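Local coordinates for cystalysin (Treponema denticola, PDB 1C7N), which belongs to the aminotransferase class I and II family of pyridoxal-phosphate-dependent proteins and holds pyridoxal-5'-phosphate in its pocket, at residues L198-E204 against K229-F233. Numbering follows the deposited sequence.
Sequences LMLWSDE and KTITF. With PLP (pyridoxal-5'-phosphate), chain I.
Met-199 meets the neighbouring segment at both ends of its side chain, a compact example of how adjacent parallel strands share a largely apolar face. Its CB lies 4.1 Å from Lys-229 O, and CG comes closer to that same oxygen, at 3.3 Å. With chi1 at -161° and the chain extended beyond CG, SD is carried into the plane of the Trp-201 indole, at its edge, where it accepts a weak but straight bond from NE1 (3.5 Å). The terminal CE then presses on Ile-231 CD1 at 3.5 Å, a tight fit for two methyls. The same CD1 approaches the indole obliquely, beside Trp-201 CD1 and NE1, and Ile-257 of helix 255-267 packs on both Met-199 and Ile-231. Farther along this face, the Phe-233 ring turns its edge to Trp-201, with CE1 3.6 Å from CB, while one of its faces takes Ile-231 CG2.

Between the two layers of side chains runs a parallel ladder: Leu-200 and Ser-202 each donate to and accept from the other strand, and Glu-204 N closes it on Phe-233 O. At the start, Lys-229 stretches out to give NZ to Leu-198 O (2.7 Å) and also to Val-193 O.

On the face of Leu-200, Ser-202, Thr-230 and Thr-232, the first and third lie side by side. Glu-204 OE2 accepts from Ser-202 OG on its anti lone pair (2.8 Å), from Phe-219 N, and from a water that also donates to Thr-232 OG1. Thr-232 OG1 also bonds Gln-220.

Asp-203, at the end of its strand, sets OD1 2.6 Å from PLP N1, while Ile-205 N holds OD2. A carboxylate at the pyridine nitrogen, borne on a central parallel strand of a mixed seven-stranded sheet, is the signature of the fold-type I pyridoxal-phosphate proteins.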
# COMPACT_ATOMS: atom_id res chain seq x y z
N LEU A 198 11.37 -27.96 4.00
CA LEU A 198 10.39 -27.05 3.41
C LEU A 198 9.85 -26.07 4.44
O LEU A 198 9.65 -26.41 5.60
CB LEU A 198 9.20 -27.83 2.83
CG LEU A 198 9.35 -28.55 1.49
CD1 LEU A 198 8.06 -29.29 1.18
CD2 LEU A 198 9.66 -27.55 0.39
N MET A 199 9.64 -24.85 3.99
CA MET A 199 9.09 -23.81 4.84
C MET A 199 7.60 -23.90 4.53
O MET A 199 7.22 -24.50 3.52
CB MET A 199 9.66 -22.46 4.40
CG MET A 199 9.54 -21.36 5.42
SD MET A 199 10.58 -19.96 4.96
CE MET A 199 9.91 -18.70 6.03
N LEU A 200 6.74 -23.34 5.38
CA LEU A 200 5.31 -23.37 5.11
C LEU A 200 4.72 -21.97 4.99
O LEU A 200 4.77 -21.19 5.93
CB LEU A 200 4.55 -24.13 6.21
CG LEU A 200 3.02 -24.10 6.05
CD1 LEU A 200 2.62 -24.86 4.79
CD2 LEU A 200 2.36 -24.71 7.27
N TRP A 201 4.17 -21.67 3.81
CA TRP A 201 3.54 -20.38 3.56
C TRP A 201 2.06 -20.69 3.37
O TRP A 201 1.64 -21.10 2.29
CB TRP A 201 4.09 -19.72 2.29
CG TRP A 201 5.59 -19.59 2.26
CD1 TRP A 201 6.45 -19.59 3.32
CD2 TRP A 201 6.41 -19.40 1.09
NE1 TRP A 201 7.75 -19.42 2.89
CE2 TRP A 201 7.75 -19.31 1.53
CE3 TRP A 201 6.13 -19.31 -0.28
CZ2 TRP A 201 8.81 -19.12 0.64
CZ3 TRP A 201 7.18 -19.13 -1.16
CH2 TRP A 201 8.51 -19.04 -0.70
N SER A 202 1.27 -20.50 4.43
CA SER A 202 -0.16 -20.79 4.39
C SER A 202 -1.05 -19.57 4.21
O SER A 202 -1.14 -18.70 5.09
CB SER A 202 -0.55 -21.53 5.68
OG SER A 202 -1.86 -22.04 5.58
N ASP A 203 -1.71 -19.51 3.05
CA ASP A 203 -2.62 -18.41 2.72
C ASP A 203 -4.02 -18.80 3.20
O ASP A 203 -4.68 -19.65 2.60
CB ASP A 203 -2.61 -18.16 1.21
CG ASP A 203 -3.50 -16.98 0.80
OD1 ASP A 203 -3.38 -16.53 -0.37
OD2 ASP A 203 -4.32 -16.51 1.62
N GLU A 204 -4.45 -18.19 4.29
CA GLU A 204 -5.75 -18.50 4.86
C GLU A 204 -6.65 -17.26 4.87
O GLU A 204 -7.40 -17.02 5.82
CB GLU A 204 -5.57 -19.06 6.28
CG GLU A 204 -4.38 -20.03 6.39
CD GLU A 204 -4.40 -20.90 7.64
OE1 GLU A 204 -5.09 -20.56 8.62
OE2 GLU A 204 -3.70 -21.94 7.64
N LYS A 229 8.47 -22.59 11.53
CA LYS A 229 8.91 -22.31 10.18
C LYS A 229 7.75 -22.04 9.22
O LYS A 229 7.83 -22.35 8.03
CB LYS A 229 9.79 -23.45 9.65
CG LYS A 229 9.10 -24.80 9.50
CD LYS A 229 10.07 -25.77 8.83
CE LYS A 229 9.43 -27.11 8.53
NZ LYS A 229 10.35 -27.96 7.71
N THR A 230 6.68 -21.46 9.75
CA THR A 230 5.50 -21.14 8.95
C THR A 230 5.23 -19.64 8.88
O THR A 230 5.48 -18.90 9.83
CB THR A 230 4.23 -21.81 9.53
OG1 THR A 230 4.38 -23.24 9.52
CG2 THR A 230 2.99 -21.43 8.70
N ILE A 231 4.73 -19.20 7.73
CA ILE A 231 4.33 -17.82 7.52
C ILE A 231 2.86 -17.95 7.14
O ILE A 231 2.54 -18.60 6.15
CB ILE A 231 5.07 -17.16 6.33
CG1 ILE A 231 6.54 -16.90 6.68
CG2 ILE A 231 4.38 -15.85 5.96
CD1 ILE A 231 7.36 -16.36 5.51
N THR A 232 1.98 -17.38 7.95
CA THR A 232 0.55 -17.48 7.68
C THR A 232 -0.01 -16.13 7.25
O THR A 232 0.11 -15.14 7.98
CB THR A 232 -0.22 -17.98 8.92
OG1 THR A 232 0.23 -19.30 9.27
CG2 THR A 232 -1.71 -18.02 8.64
N PHE A 233 -0.62 -16.10 6.07
CA PHE A 233 -1.20 -14.88 5.53
C PHE A 233 -2.68 -14.76 5.86
O PHE A 233 -3.47 -15.65 5.54
CB PHE A 233 -1.04 -14.83 4.00
CG PHE A 233 0.35 -15.15 3.51
CD1 PHE A 233 0.75 -16.48 3.36
CD2 PHE A 233 1.25 -14.14 3.20
CE1 PHE A 233 2.03 -16.79 2.90
CE2 PHE A 233 2.54 -14.45 2.75
CZ PHE A 233 2.92 -15.77 2.60
N1 PLP I . -5.16 -15.15 -1.66
C2 PLP I . -6.27 -15.83 -2.20
C2A PLP I . -6.19 -17.34 -2.14
C3 PLP I . -7.39 -14.99 -2.63
O3 PLP I . -8.37 -15.69 -3.22
C4 PLP I . -7.33 -13.59 -2.45
C4A PLP I . -8.47 -12.73 -2.78
C5 PLP I . -6.10 -13.00 -1.84
C6 PLP I . -5.04 -13.79 -1.49
C5A PLP I . -6.22 -11.57 -1.33
O4P PLP I . -5.38 -10.56 -1.74
P PLP I . -5.67 -9.16 -0.96
O1P PLP I . -4.93 -8.20 -1.78
O2P PLP I . -5.10 -9.28 0.44
O3P PLP I . -7.11 -8.87 -0.93
O HOH W 1 -1.20 -21.52 9.23